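Local coordinates for protein tryptophan synthase alpha chain (Chlamydia trachomatis, PDB 6V82) that probably cleaves indoleglycerol phosphate to indole and glyceraldehyde 3-phosphate, as the alpha subunit of tryptophan synthase in the last step of tryptophan biosynthesis, at residues A[96-101]-A[123-128]; A[228-233]-A[244-249]; A[74-79]-A[110-115]; A[127-132]-A[155-160]. All blocks are in the same frame, centred on the assembly; numbering follows the deposited sequence.

In the fold
The four contacts lie around one parallel TIM barrel. Contact 1 is at the C-terminal ends of strands 92-96 and 119-122. It is the one closest to the predicted catalytic pair: the side chain of Tyr-97 is about 3 Å from that of Asp-55, and that of Ile-123 about 7 Å from that of Glu-44. Contact 4 continues along the same loop and shares Ala-127 and Pro-128 with contact 1; their centres are 16 Å apart. Contact 3 joins two outer helices and touches contact 1 through Leu-112 and Leu-101. Contact 2 pairs the last two helices, with its centre 27 Å from that of contact 1 and 36 Å from that of contact 4.

Contact 1: A[96-101]-A[123-128]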
loop_
_atom_site.group_PDB
_atom_site.type_symbol
_atom_site.label_atom_id
_atom_site.label_comp_id
_atom_site.label_asym_id
_atom_site.label_seq_id
_atom_site.Cartn_x
_atom_site.Cartn_y
_atom_site.Cartn_z
ATOM N N SER A 96 -29.428 -3.406 -34.125
ATOM C CA SER A 96 -29.582 -3.067 -32.716
ATOM C C SER A 96 -28.879 -4.068 -31.819
ATOM O O SER A 96 -28.651 -5.228 -32.183
ATOM C CB SER A 96 -31.064 -2.997 -32.332
ATOM O OG SER A 96 -31.222 -2.838 -30.946
ATOM N N TYR A 97 -28.567 -3.599 -30.620
ATOM C CA TYR A 97 -28.235 -4.493 -29.527
ATOM C C TYR A 97 -29.518 -5.056 -28.919
ATOM O O TYR A 97 -30.616 -4.547 -29.145
ATOM C CB TYR A 97 -27.375 -3.763 -28.490
ATOM C CG TYR A 97 -25.975 -3.625 -29.012
ATOM C CD1 TYR A 97 -25.672 -2.692 -29.999
ATOM C CD2 TYR A 97 -24.973 -4.474 -28.586
ATOM C CE1 TYR A 97 -24.401 -2.585 -30.508
ATOM C CE2 TYR A 97 -23.688 -4.377 -29.097
ATOM C CZ TYR A 97 -23.415 -3.429 -30.055
ATOM O OH TYR A 97 -22.149 -3.316 -30.564
ATOM N N TYR A 98 -29.372 -6.143 -28.163
ATOM C CA TYR A 98 -30.551 -6.876 -27.734
ATOM C C TYR A 98 -31.367 -6.074 -26.733
ATOM O O TYR A 98 -32.600 -6.035 -26.824
ATOM C CB TYR A 98 -30.149 -8.218 -27.135
ATOM C CG TYR A 98 -31.338 -9.098 -26.834
ATOM C CD1 TYR A 98 -32.548 -8.946 -27.520
ATOM C CD2 TYR A 98 -31.264 -10.068 -25.846
ATOM C CE1 TYR A 98 -33.661 -9.759 -27.224
ATOM C CE2 TYR A 98 -32.347 -10.874 -25.553
ATOM C CZ TYR A 98 -33.540 -10.723 -26.239
ATOM O OH TYR A 98 -34.585 -11.554 -25.917
ATOM N N ASN A 99 -30.701 -5.424 -25.777
ATOM C CA ASN A 99 -31.419 -4.884 -24.623
ATOM C C ASN A 99 -32.460 -3.823 -24.976
ATOM O O ASN A 99 -33.576 -3.889 -24.431
ATOM C CB ASN A 99 -30.427 -4.348 -23.591
ATOM C CG ASN A 99 -31.070 -4.168 -22.240
ATOM O OD1 ASN A 99 -31.554 -5.136 -21.646
ATOM N ND2 ASN A 99 -31.104 -2.930 -21.745
ATOM N N PRO A 100 -32.189 -2.836 -25.839
ATOM C CA PRO A 100 -33.259 -1.880 -26.177
ATOM C C PRO A 100 -34.502 -2.541 -26.766
ATOM O O PRO A 100 -35.598 -1.973 -26.656
ATOM C CB PRO A 100 -32.578 -0.940 -27.182
ATOM C CG PRO A 100 -31.128 -1.031 -26.820
ATOM C CD PRO A 100 -30.924 -2.472 -26.499
ATOM N N LEU A 101 -34.368 -3.715 -27.394
ATOM C CA LEU A 101 -35.547 -4.423 -27.876
ATOM C C LEU A 101 -36.099 -5.367 -26.820
ATOM O O LEU A 101 -37.321 -5.500 -26.697
ATOM C CB LEU A 101 -35.234 -5.177 -29.174
ATOM C CG LEU A 101 -34.880 -4.233 -30.336
ATOM C CD1 LEU A 101 -34.286 -4.956 -31.535
ATOM C CD2 LEU A 101 -36.117 -3.464 -30.766
ATOM N N ILE A 123 -27.167 -7.895 -32.953
ATOM C CA ILE A 123 -25.759 -8.268 -33.117
ATOM C C ILE A 123 -25.268 -9.133 -31.961
ATOM O O ILE A 123 -24.341 -9.935 -32.135
ATOM C CB ILE A 123 -24.884 -7.010 -33.297
ATOM C CG1 ILE A 123 -23.474 -7.392 -33.754
ATOM C CG2 ILE A 123 -24.814 -6.206 -32.016
ATOM C CD1 ILE A 123 -23.411 -7.940 -35.167
ATOM N N ASP A 124 -25.882 -9.018 -30.778
ATOM C CA ASP A 124 -25.464 -9.788 -29.609
ATOM C C ASP A 124 -26.514 -10.803 -29.165
ATOM O O ASP A 124 -26.483 -11.247 -28.011
ATOM C CB ASP A 124 -25.099 -8.859 -28.441
ATOM C CG ASP A 124 -26.266 -7.978 -27.998
ATOM O OD1 ASP A 124 -27.175 -7.709 -28.830
ATOM O OD2 ASP A 124 -26.275 -7.558 -26.818
ATOM N N LEU A 125 -27.438 -11.190 -30.050
ATOM C CA LEU A 125 -28.384 -12.272 -29.771
ATOM C C LEU A 125 -28.153 -13.398 -30.766
ATOM O O LEU A 125 -28.753 -13.410 -31.849
ATOM C CB LEU A 125 -29.830 -11.788 -29.840
ATOM C CG LEU A 125 -30.878 -12.848 -29.477
ATOM C CD1 LEU A 125 -30.769 -13.254 -28.019
ATOM C CD2 LEU A 125 -32.270 -12.348 -29.797
ATOM N N PRO A 126 -27.293 -14.361 -30.450
ATOM C CA PRO A 126 -27.085 -15.485 -31.371
ATOM C C PRO A 126 -28.271 -16.447 -31.378
ATOM O O PRO A 126 -29.007 -16.579 -30.395
ATOM C CB PRO A 126 -25.820 -16.160 -30.820
ATOM C CG PRO A 126 -25.804 -15.799 -29.376
ATOM C CD PRO A 126 -26.392 -14.418 -29.283
ATOM N N ALA A 127 -28.454 -17.115 -32.516
ATOM C CA ALA A 127 -29.449 -18.172 -32.617
ATOM C C ALA A 127 -29.174 -19.231 -31.557
ATOM O O ALA A 127 -28.019 -19.472 -31.203
ATOM C CB ALA A 127 -29.426 -18.812 -34.004
ATOM N N PRO A 128 -30.209 -19.867 -31.020
ATOM C CA PRO A 128 -29.991 -20.787 -29.899
ATOM C C PRO A 128 -29.106 -21.955 -30.305
ATOM O O PRO A 128 -29.074 -22.372 -31.467
ATOM C CB PRO A 128 -31.407 -21.245 -29.532
ATOM C CG PRO A 128 -32.307 -20.170 -30.063
ATOM C CD PRO A 128 -31.638 -19.700 -31.327
HETATM O O HOH W 1 -27.746 -5.854 -25.237
#
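Asp-124 reaches across to the backbone of Tyr-97 and Tyr-98. Its CB points toward segment 96-101. CG sits between the backbone N and the carbonyl carbon (chi1 60°), and there it meets CD2 of Tyr-97 at 3.8 Å. OD1 accepts a weak hydrogen bond from Tyr-98 N at 2.8 Å, bent to 130°. OD2 accepts from a water, which in turn accepts from Asn-99 N. One carboxylate thus meets two successive N-H groups, weakly and directly at Tyr-98, through water at Asn-99.

The neighbours of Asp-124 cover two tyrosine rings. Ile-123 lays CG2 over the centre of one face of Tyr-97, a CH-pi contact 3.6 Å from the centroid. Leu-125 places CD1 over a face of Tyr-98, displaced toward the rim. Ile-123 N donates to Ser-96 O at 3.1 Å, which carries the pairing of strands 92-96 and 119-122 past the second strand.

Tyr-97 OH is hydrogen-bonded to Asp-55, a predicted proton acceptor. Tyr-98 OH bonds a polar side chain of another protein chain. The arrangement belongs to the C-terminal rim of a TIM barrel, where the loops after the strands build the active site.

Contact 2: A[228-233]-A[244-249]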
loop_
_atom_site.group_PDB
_atom_site.type_symbol
_atom_site.label_atom_id
_atom_site.label_comp_id
_atom_site.label_asym_id
_atom_site.label_seq_id
_atom_site.Cartn_x
_atom_site.Cartn_y
_atom_site.Cartn_z
ATOM N N THR A 228 -18.968 2.262 -42.038
ATOM C CA THR A 228 -18.329 3.426 -41.430
ATOM C C THR A 228 -18.417 4.694 -42.286
ATOM O O THR A 228 -18.655 5.783 -41.748
ATOM C CB THR A 228 -16.856 3.110 -41.135
ATOM O OG1 THR A 228 -16.772 2.130 -40.091
ATOM C CG2 THR A 228 -16.090 4.354 -40.706
ATOM N N ALA A 229 -18.258 4.578 -43.611
ATOM C CA ALA A 229 -17.922 5.750 -44.422
ATOM C C ALA A 229 -18.969 6.854 -44.297
ATOM O O ALA A 229 -18.617 8.026 -44.123
ATOM C CB ALA A 229 -17.731 5.347 -45.886
ATOM N N PHE A 230 -20.259 6.495 -44.367
ATOM C CA PHE A 230 -21.330 7.487 -44.294
ATOM C C PHE A 230 -21.336 8.196 -42.943
ATOM O O PHE A 230 -21.397 9.430 -42.877
ATOM C CB PHE A 230 -22.682 6.822 -44.558
ATOM C CG PHE A 230 -22.834 6.282 -45.961
ATOM C CD1 PHE A 230 -22.418 7.026 -47.055
ATOM C CD2 PHE A 230 -23.386 5.028 -46.181
ATOM C CE1 PHE A 230 -22.557 6.528 -48.346
ATOM C CE2 PHE A 230 -23.526 4.525 -47.468
ATOM C CZ PHE A 230 -23.108 5.276 -48.552
ATOM N N VAL A 231 -21.277 7.427 -41.851
ATOM C CA VAL A 231 -21.237 8.023 -40.517
ATOM C C VAL A 231 -20.042 8.961 -40.396
ATOM O O VAL A 231 -20.161 10.105 -39.938
ATOM C CB VAL A 231 -21.203 6.923 -39.438
ATOM C CG1 VAL A 231 -20.809 7.498 -38.077
ATOM C CG2 VAL A 231 -22.549 6.226 -39.356
ATOM N N HIS A 232 -18.874 8.491 -40.822
ATOM C CA HIS A 232 -17.675 9.313 -40.732
ATOM C C HIS A 232 -17.830 10.601 -41.531
ATOM O O HIS A 232 -17.372 11.667 -41.104
ATOM C CB HIS A 232 -16.471 8.512 -41.216
ATOM C CG HIS A 232 -15.212 9.306 -41.286
ATOM N ND1 HIS A 232 -14.355 9.436 -40.215
ATOM C CD2 HIS A 232 -14.664 10.019 -42.297
ATOM C CE1 HIS A 232 -13.330 10.192 -40.564
ATOM N NE2 HIS A 232 -13.494 10.559 -41.823
ATOM N N GLN A 233 -18.493 10.524 -42.686
ATOM C CA GLN A 233 -18.679 11.712 -43.509
ATOM C C GLN A 233 -19.558 12.750 -42.813
ATOM O O GLN A 233 -19.317 13.955 -42.959
ATOM C CB GLN A 233 -19.258 11.316 -44.874
ATOM C CG GLN A 233 -19.599 12.482 -45.795
ATOM C CD GLN A 233 -18.443 13.466 -45.978
ATOM O OE1 GLN A 233 -17.271 13.093 -45.913
ATOM N NE2 GLN A 233 -18.777 14.733 -46.207
ATOM N N THR A 244 -24.980 11.786 -50.582
ATOM C CA THR A 244 -25.336 11.361 -51.928
ATOM C C THR A 244 -24.083 11.167 -52.777
ATOM O O THR A 244 -23.876 10.100 -53.366
ATOM C CB THR A 244 -26.272 12.389 -52.564
ATOM O OG1 THR A 244 -27.412 12.578 -51.718
ATOM C CG2 THR A 244 -26.723 11.922 -53.941
ATOM N N ALA A 245 -23.215 12.186 -52.805
ATOM C CA ALA A 245 -21.990 12.126 -53.600
ATOM C C ALA A 245 -21.103 10.962 -53.179
ATOM O O ALA A 245 -20.566 10.245 -54.032
ATOM C CB ALA A 245 -21.230 13.443 -53.478
ATOM N N LEU A 246 -20.936 10.758 -51.872
ATOM C CA LEU A 246 -20.081 9.675 -51.395
ATOM C C LEU A 246 -20.617 8.315 -51.830
ATOM O O LEU A 246 -19.846 7.445 -52.258
ATOM C CB LEU A 246 -19.954 9.737 -49.871
ATOM C CG LEU A 246 -19.092 8.645 -49.238
ATOM C CD1 LEU A 246 -17.714 8.630 -49.890
ATOM C CD2 LEU A 246 -18.977 8.842 -47.730
ATOM N N ALA A 247 -21.934 8.113 -51.719
ATOM C CA ALA A 247 -22.553 6.885 -52.204
ATOM C C ALA A 247 -22.224 6.651 -53.672
ATOM O O ALA A 247 -21.864 5.537 -54.075
ATOM C CB ALA A 247 -24.067 6.954 -52.012
ATOM N N GLN A 248 -22.341 7.702 -54.485
ATOM C CA GLN A 248 -22.185 7.549 -55.926
ATOM C C GLN A 248 -20.772 7.129 -56.296
ATOM O O GLN A 248 -20.587 6.390 -57.269
ATOM C CB GLN A 248 -22.571 8.850 -56.636
ATOM C CG GLN A 248 -24.051 9.219 -56.487
ATOM C CD GLN A 248 -24.387 10.612 -57.022
ATOM O OE1 GLN A 248 -23.529 11.493 -57.098
ATOM N NE2 GLN A 248 -25.644 10.810 -57.394
ATOM N N THR A 249 -19.764 7.573 -55.532
ATOM C CA THR A 249 -18.382 7.193 -55.814
ATOM C C THR A 249 -18.031 5.804 -55.285
ATOM O O THR A 249 -17.104 5.179 -55.813
ATOM C CB THR A 249 -17.398 8.219 -55.230
ATOM O OG1 THR A 249 -17.493 8.220 -53.808
ATOM C CG2 THR A 249 -17.694 9.618 -55.727
#
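Leu-246 packs against Ala-229, Phe-230 and Gln-233, and buries more surface than any other residue of this contact. Its CD2 does most of the touching. It lies 3.7 Å from Ala-229 O and 3.8 Å from Gln-233 CB. It also meets Phe-230 CD1 at 3.9 Å and, more loosely, Ala-229 CB. Leu-246 CG is anti to the backbone N (chi1 179°), which carries it out toward the other helix. The side chains of Gln-233 and Leu-246 lie alongside each other with reversed directions.

The second point of contact is Phe-230. Its ring turns an edge to the backbone of Ala-247, and Ala-247 N lies near the ring plane, 3.8 Å from Phe-230 CE1. Phe-230 CZ meets Ala-247 CB at 4.0 Å. No hydrogen bond crosses between the two segments. They meet by van der Waals packing, some of it against backbone atoms.

Further out lie several polar bonds. Gln-233 uses only its aliphatic part here; its NE2 is hydrogen-bonded to Thr-242, near the start of the second helix. Thr-249 OG1 donates to Leu-246 O at 2.9 Å, one turn back on its own helix. Thr-244 OG1 is bonded to Ala-34 O, which ties helix 241-250 to helix 25-37.

The axes of segments 229-233 and 244-249 approach to 10.4 Å and are roughly antiparallel, at 149°. Together the two helices form a helical hairpin after strand 223-226, the last strand of the parallel sheet. Val-231 packs on helix 57-68, beside the hairpin.

Contact 3: A[74-79]-A[110-115]; sequences ETLLEI and RRLKDA
Arg-111 and Glu-74 form a two-pronged salt bridge. Arg-111 NH1 donates to Glu-74 OE2 and Arg-111 NH2 to Glu-74 OE1, both at 2.9 Å. Both bonds are nearly straight. Each oxygen uses its syn lone pair, and the carboxylate and guanidinium are almost coplanar, with 9° between their planes. Such a bidentate pairing limits the rotation of both groups and would tend to keep both charged.

Leu-77 packs against the guanidinium. Its CD1 sits over the centre of one guanidinium face, 3.4 Å from Arg-111 CZ. The arginine therefore offers its edge to the acid and a face to the leucine. The chain of Arg-111 bends at chi3, which sets the position of NE.

The other branch of Leu-77 points into apolar packing. CD2 meets Leu-112 CD2 at 3.7 Å and Ala-115 CB at 4.1 Å. Leu-76 CD2 adds a looser touch on Leu-112 CD2. Leu-76 also touches Phe-47 and Ala-20, which lie in loops.

The salt bridge involves the exposed Glu-74, while the buried Leu-76, Leu-77 and Leu-112 pack between the helices. The axes of segments 74-79 and 110-115 run close to parallel, 20° apart, at a closest approach of 9.8 Å. This is the packing of neighbouring outer helices in a TIM barrel, here the helices before and after strand 92-96.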
loop_
_atom_site.group_PDB
_atom_site.type_symbol
_atom_site.label_atom_id
_atom_site.label_comp_id
_atom_site.label_asym_id
_atom_site.label_seq_id
_atom_site.Cartn_x
_atom_site.Cartn_y
_atom_site.Cartn_z
ATOM N N GLU A 74 -39.306 5.925 -29.219
ATOM C CA GLU A 74 -40.388 6.645 -29.877
ATOM C C GLU A 74 -39.909 7.501 -31.049
ATOM O O GLU A 74 -40.557 7.503 -32.104
ATOM C CB GLU A 74 -41.135 7.517 -28.861
ATOM C CG GLU A 74 -41.987 6.738 -27.854
ATOM C CD GLU A 74 -43.034 5.835 -28.511
ATOM O OE1 GLU A 74 -43.811 6.315 -29.376
ATOM O OE2 GLU A 74 -43.079 4.637 -28.161
ATOM N N THR A 75 -38.800 8.250 -30.906
ATOM C CA THR A 75 -38.360 9.056 -32.043
ATOM C C THR A 75 -37.756 8.194 -33.141
ATOM O O THR A 75 -37.702 8.628 -34.295
ATOM C CB THR A 75 -37.350 10.136 -31.640
ATOM O OG1 THR A 75 -36.106 9.524 -31.279
ATOM C CG2 THR A 75 -37.863 10.977 -30.496
ATOM N N LEU A 76 -37.306 6.985 -32.803
ATOM C CA LEU A 76 -36.903 6.030 -33.830
ATOM C C LEU A 76 -38.074 5.707 -34.758
ATOM O O LEU A 76 -37.904 5.642 -35.982
ATOM C CB LEU A 76 -36.352 4.765 -33.175
ATOM C CG LEU A 76 -36.033 3.581 -34.100
ATOM C CD1 LEU A 76 -34.840 3.854 -35.012
ATOM C CD2 LEU A 76 -35.778 2.348 -33.268
ATOM N N LEU A 77 -39.278 5.540 -34.193
ATOM C CA LEU A 77 -40.472 5.379 -35.014
ATOM C C LEU A 77 -40.715 6.605 -35.882
ATOM O O LEU A 77 -41.060 6.470 -37.063
ATOM C CB LEU A 77 -41.694 5.092 -34.136
ATOM C CG LEU A 77 -41.668 3.749 -33.397
ATOM C CD1 LEU A 77 -42.934 3.577 -32.591
ATOM C CD2 LEU A 77 -41.491 2.594 -34.367
ATOM N N GLU A 78 -40.552 7.810 -35.318
ATOM C CA GLU A 78 -40.658 9.028 -36.126
ATOM C C GLU A 78 -39.682 9.005 -37.290
ATOM O O GLU A 78 -40.022 9.423 -38.403
ATOM C CB GLU A 78 -40.352 10.264 -35.301
ATOM C CG GLU A 78 -41.359 10.720 -34.324
ATOM C CD GLU A 78 -40.945 12.066 -33.761
ATOM O OE1 GLU A 78 -40.635 12.979 -34.575
ATOM O OE2 GLU A 78 -40.889 12.193 -32.515
ATOM N N ILE A 79 -38.442 8.576 -37.027
ATOM C CA ILE A 79 -37.419 8.547 -38.065
ATOM C C ILE A 79 -37.825 7.597 -39.181
ATOM O O ILE A 79 -37.774 7.946 -40.367
ATOM C CB ILE A 79 -36.064 8.147 -37.463
ATOM C CG1 ILE A 79 -35.498 9.298 -36.643
ATOM C CG2 ILE A 79 -35.103 7.723 -38.572
ATOM C CD1 ILE A 79 -34.326 8.899 -35.825
ATOM N N ARG A 110 -44.559 -4.811 -33.597
ATOM C CA ARG A 110 -45.604 -4.507 -34.567
ATOM C C ARG A 110 -45.555 -3.048 -34.993
ATOM O O ARG A 110 -45.704 -2.742 -36.182
ATOM C CB ARG A 110 -46.982 -4.844 -33.996
ATOM C CG ARG A 110 -47.294 -6.327 -34.033
ATOM C CD ARG A 110 -48.721 -6.616 -33.632
ATOM N NE ARG A 110 -48.916 -6.354 -32.213
ATOM C CZ ARG A 110 -49.107 -7.302 -31.309
ATOM N NH1 ARG A 110 -49.267 -6.973 -30.028
ATOM N NH2 ARG A 110 -49.152 -8.575 -31.695
ATOM N N ARG A 111 -45.339 -2.132 -34.044
ATOM C CA ARG A 111 -45.245 -0.722 -34.409
ATOM C C ARG A 111 -44.050 -0.464 -35.321
ATOM O O ARG A 111 -44.130 0.376 -36.225
ATOM C CB ARG A 111 -45.186 0.149 -33.147
ATOM C CG ARG A 111 -46.482 0.132 -32.317
ATOM C CD ARG A 111 -46.316 0.877 -30.981
ATOM N NE ARG A 111 -46.321 2.326 -31.175
ATOM C CZ ARG A 111 -45.543 3.192 -30.524
ATOM N NH1 ARG A 111 -44.652 2.762 -29.623
ATOM N NH2 ARG A 111 -45.643 4.498 -30.796
ATOM N N LEU A 112 -42.947 -1.190 -35.125
ATOM C CA LEU A 112 -41.802 -1.049 -36.025
ATOM C C LEU A 112 -42.160 -1.495 -37.440
ATOM O O LEU A 112 -41.892 -0.786 -38.419
ATOM C CB LEU A 112 -40.622 -1.862 -35.504
ATOM C CG LEU A 112 -39.791 -1.330 -34.343
ATOM C CD1 LEU A 112 -38.892 -2.459 -33.847
ATOM C CD2 LEU A 112 -38.965 -0.127 -34.776
ATOM N N LYS A 113 -42.751 -2.688 -37.558
ATOM C CA LYS A 113 -43.171 -3.201 -38.855
ATOM C C LYS A 113 -44.108 -2.222 -39.545
ATOM O O LYS A 113 -43.940 -1.912 -40.731
ATOM C CB LYS A 113 -43.850 -4.558 -38.678
ATOM C CG LYS A 113 -44.524 -5.068 -39.932
ATOM C CD LYS A 113 -43.929 -6.384 -40.418
ATOM C CE LYS A 113 -44.268 -6.646 -41.876
ATOM N NZ LYS A 113 -43.542 -5.650 -42.728
ATOM N N ASP A 114 -45.096 -1.711 -38.806
ATOM C CA ASP A 114 -46.038 -0.753 -39.377
ATOM C C ASP A 114 -45.353 0.540 -39.785
ATOM O O ASP A 114 -45.777 1.180 -40.749
ATOM C CB ASP A 114 -47.160 -0.465 -38.386
ATOM C CG ASP A 114 -48.062 -1.670 -38.168
ATOM O OD1 ASP A 114 -47.863 -2.700 -38.858
ATOM O OD2 ASP A 114 -48.968 -1.595 -37.301
ATOM N N ALA A 115 -44.280 0.934 -39.091
ATOM C CA ALA A 115 -43.631 2.192 -39.440
ATOM C C ALA A 115 -42.832 2.075 -40.735
ATOM O O ALA A 115 -42.625 3.082 -41.428
ATOM C CB ALA A 115 -42.737 2.656 -38.292
#

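Contact 4: A[127-132]-A[155-160]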
loop_
_atom_site.group_PDB
_atom_site.type_symbol
_atom_site.label_atom_id
_atom_site.label_comp_id
_atom_site.label_asym_id
_atom_site.label_seq_id
_atom_site.Cartn_x
_atom_site.Cartn_y
_atom_site.Cartn_z
ATOM N N ALA A 127 -28.454 -17.115 -32.516
ATOM C CA ALA A 127 -29.449 -18.172 -32.617
ATOM C C ALA A 127 -29.174 -19.231 -31.557
ATOM O O ALA A 127 -28.019 -19.472 -31.203
ATOM C CB ALA A 127 -29.426 -18.812 -34.004
ATOM N N PRO A 128 -30.209 -19.867 -31.020
ATOM C CA PRO A 128 -29.991 -20.787 -29.899
ATOM C C PRO A 128 -29.106 -21.955 -30.305
ATOM O O PRO A 128 -29.074 -22.372 -31.467
ATOM C CB PRO A 128 -31.407 -21.245 -29.532
ATOM C CG PRO A 128 -32.307 -20.170 -30.063
ATOM C CD PRO A 128 -31.638 -19.700 -31.327
ATOM N N LEU A 129 -28.366 -22.475 -29.325
ATOM C CA LEU A 129 -27.391 -23.513 -29.629
ATOM C C LEU A 129 -28.037 -24.894 -29.720
ATOM O O LEU A 129 -27.742 -25.651 -30.651
ATOM C CB LEU A 129 -26.272 -23.496 -28.588
ATOM C CG LEU A 129 -25.022 -24.301 -28.946
ATOM C CD1 LEU A 129 -24.735 -24.236 -30.444
ATOM C CD2 LEU A 129 -23.825 -23.795 -28.149
ATOM N N SER A 130 -28.918 -25.243 -28.784
ATOM C CA SER A 130 -29.564 -26.550 -28.836
ATOM C C SER A 130 -30.595 -26.595 -29.953
ATOM O O SER A 130 -31.322 -25.627 -30.185
ATOM C CB SER A 130 -30.243 -26.884 -27.508
ATOM O OG SER A 130 -30.971 -28.102 -27.608
ATOM N N HIS A 131 -30.668 -27.739 -30.635
ATOM C CA HIS A 131 -31.641 -27.885 -31.713
ATOM C C HIS A 131 -33.066 -27.698 -31.210
ATOM O O HIS A 131 -33.943 -27.275 -31.972
ATOM C CB HIS A 131 -31.499 -29.252 -32.379
ATOM C CG HIS A 131 -30.092 -29.610 -32.741
ATOM N ND1 HIS A 131 -29.362 -30.552 -32.048
ATOM C CD2 HIS A 131 -29.283 -29.158 -33.728
ATOM C CE1 HIS A 131 -28.163 -30.664 -32.591
ATOM N NE2 HIS A 131 -28.089 -29.830 -33.613
ATOM N N GLY A 132 -33.316 -28.003 -29.940
ATOM C CA GLY A 132 -34.636 -27.838 -29.371
ATOM C C GLY A 132 -34.917 -26.423 -28.913
ATOM O O GLY A 132 -35.924 -25.829 -29.311
ATOM N N GLY A 155 -16.695 -21.013 -39.017
ATOM C CA GLY A 155 -16.761 -21.955 -37.927
ATOM C C GLY A 155 -18.125 -22.144 -37.309
ATOM O O GLY A 155 -18.211 -22.670 -36.197
ATOM N N THR A 156 -19.195 -21.726 -37.981
ATOM C CA THR A 156 -20.530 -21.959 -37.451
ATOM C C THR A 156 -20.759 -23.455 -37.258
ATOM O O THR A 156 -20.622 -24.250 -38.199
ATOM C CB THR A 156 -21.584 -21.356 -38.376
ATOM O OG1 THR A 156 -21.637 -19.936 -38.176
ATOM C CG2 THR A 156 -22.954 -21.934 -38.075
ATOM N N THR A 157 -21.064 -23.838 -36.020
ATOM C CA THR A 157 -21.291 -25.241 -35.722
ATOM C C THR A 157 -22.547 -25.719 -36.452
ATOM O O THR A 157 -23.494 -24.943 -36.639
ATOM C CB THR A 157 -21.422 -25.474 -34.204
ATOM O OG1 THR A 157 -22.791 -25.367 -33.798
ATOM C CG2 THR A 157 -20.600 -24.457 -33.420
ATOM N N PRO A 158 -22.567 -26.970 -36.915
ATOM C CA PRO A 158 -23.789 -27.498 -37.545
ATOM C C PRO A 158 -25.041 -27.308 -36.699
ATOM O O PRO A 158 -26.133 -27.148 -37.258
ATOM C CB PRO A 158 -23.459 -28.984 -37.753
ATOM C CG PRO A 158 -22.204 -29.246 -36.932
ATOM C CD PRO A 158 -21.473 -27.951 -36.902
ATOM N N GLU A 159 -24.904 -27.307 -35.365
ATOM C CA GLU A 159 -26.033 -27.053 -34.469
ATOM C C GLU A 159 -26.657 -25.684 -34.725
ATOM O O GLU A 159 -27.883 -25.520 -34.636
ATOM C CB GLU A 159 -25.579 -27.151 -33.009
ATOM C CG GLU A 159 -25.430 -28.556 -32.462
ATOM C CD GLU A 159 -24.312 -29.333 -33.120
ATOM O OE1 GLU A 159 -23.196 -28.784 -33.241
ATOM O OE2 GLU A 159 -24.552 -30.492 -33.520
ATOM N N ARG A 160 -25.823 -24.678 -34.999
ATOM C CA ARG A 160 -26.339 -23.377 -35.405
ATOM C C ARG A 160 -27.011 -23.477 -36.764
ATOM O O ARG A 160 -28.184 -23.120 -36.914
ATOM C CB ARG A 160 -25.211 -22.348 -35.461
ATOM C CG ARG A 160 -23.992 -22.678 -34.640
ATOM C CD ARG A 160 -24.169 -22.139 -33.269
ATOM N NE ARG A 160 -24.809 -20.838 -33.348
ATOM C CZ ARG A 160 -25.155 -20.130 -32.290
ATOM N NH1 ARG A 160 -25.731 -18.951 -32.455
ATOM N NH2 ARG A 160 -24.917 -20.604 -31.072
#
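Leu-129 and Arg-160 bring the two backbones together, with their CA atoms 5.9 Å apart. Residues 127-132 form an irregular loop with no regular helix or strand. Residues 155-160 pass from a turn into helix 158-167. Thr-157 is the N-cap of that helix: its OG1 accepts a weak bond from Arg-160 N. No hydrogen bond joins the two segments.

The chain of Arg-160 is bent at both chi2 and chi3. Its guanidinium lies with one face against the backbone carbonyl of Ala-127. Arg-160 CZ is 3.1 Å from Ala-127 O. That oxygen stands above the plane, and the angle to the N-H groups is poor. The pair is therefore better read as a close polar contact than as a hydrogen bond.

Leu-129 crosses the arginine. Its CD1 rests 3.6 Å from Arg-160 CD and touches OG1 of Thr-157 at 4.0 Å. Leu-129 O lies 3.5 Å from Glu-159 CB.

His-131 lies at a slant to Glu-159. It also touches a crystal neighbour, which may influence its position. His-131 NE2 comes near Glu-159 CG, and the ring and carboxylate planes are 68° apart. Glu-159 OE2 is 3.6 Å from His-131 NE2, and no hydrogen bond is made.

Leu-129, Thr-157 and Arg-160 also pack against another protein chain. The contact is mainly packing. The positive guanidinium may be attracted to the carbonyl of Ala-127 without a directed bond, but its exact placement is uncertain.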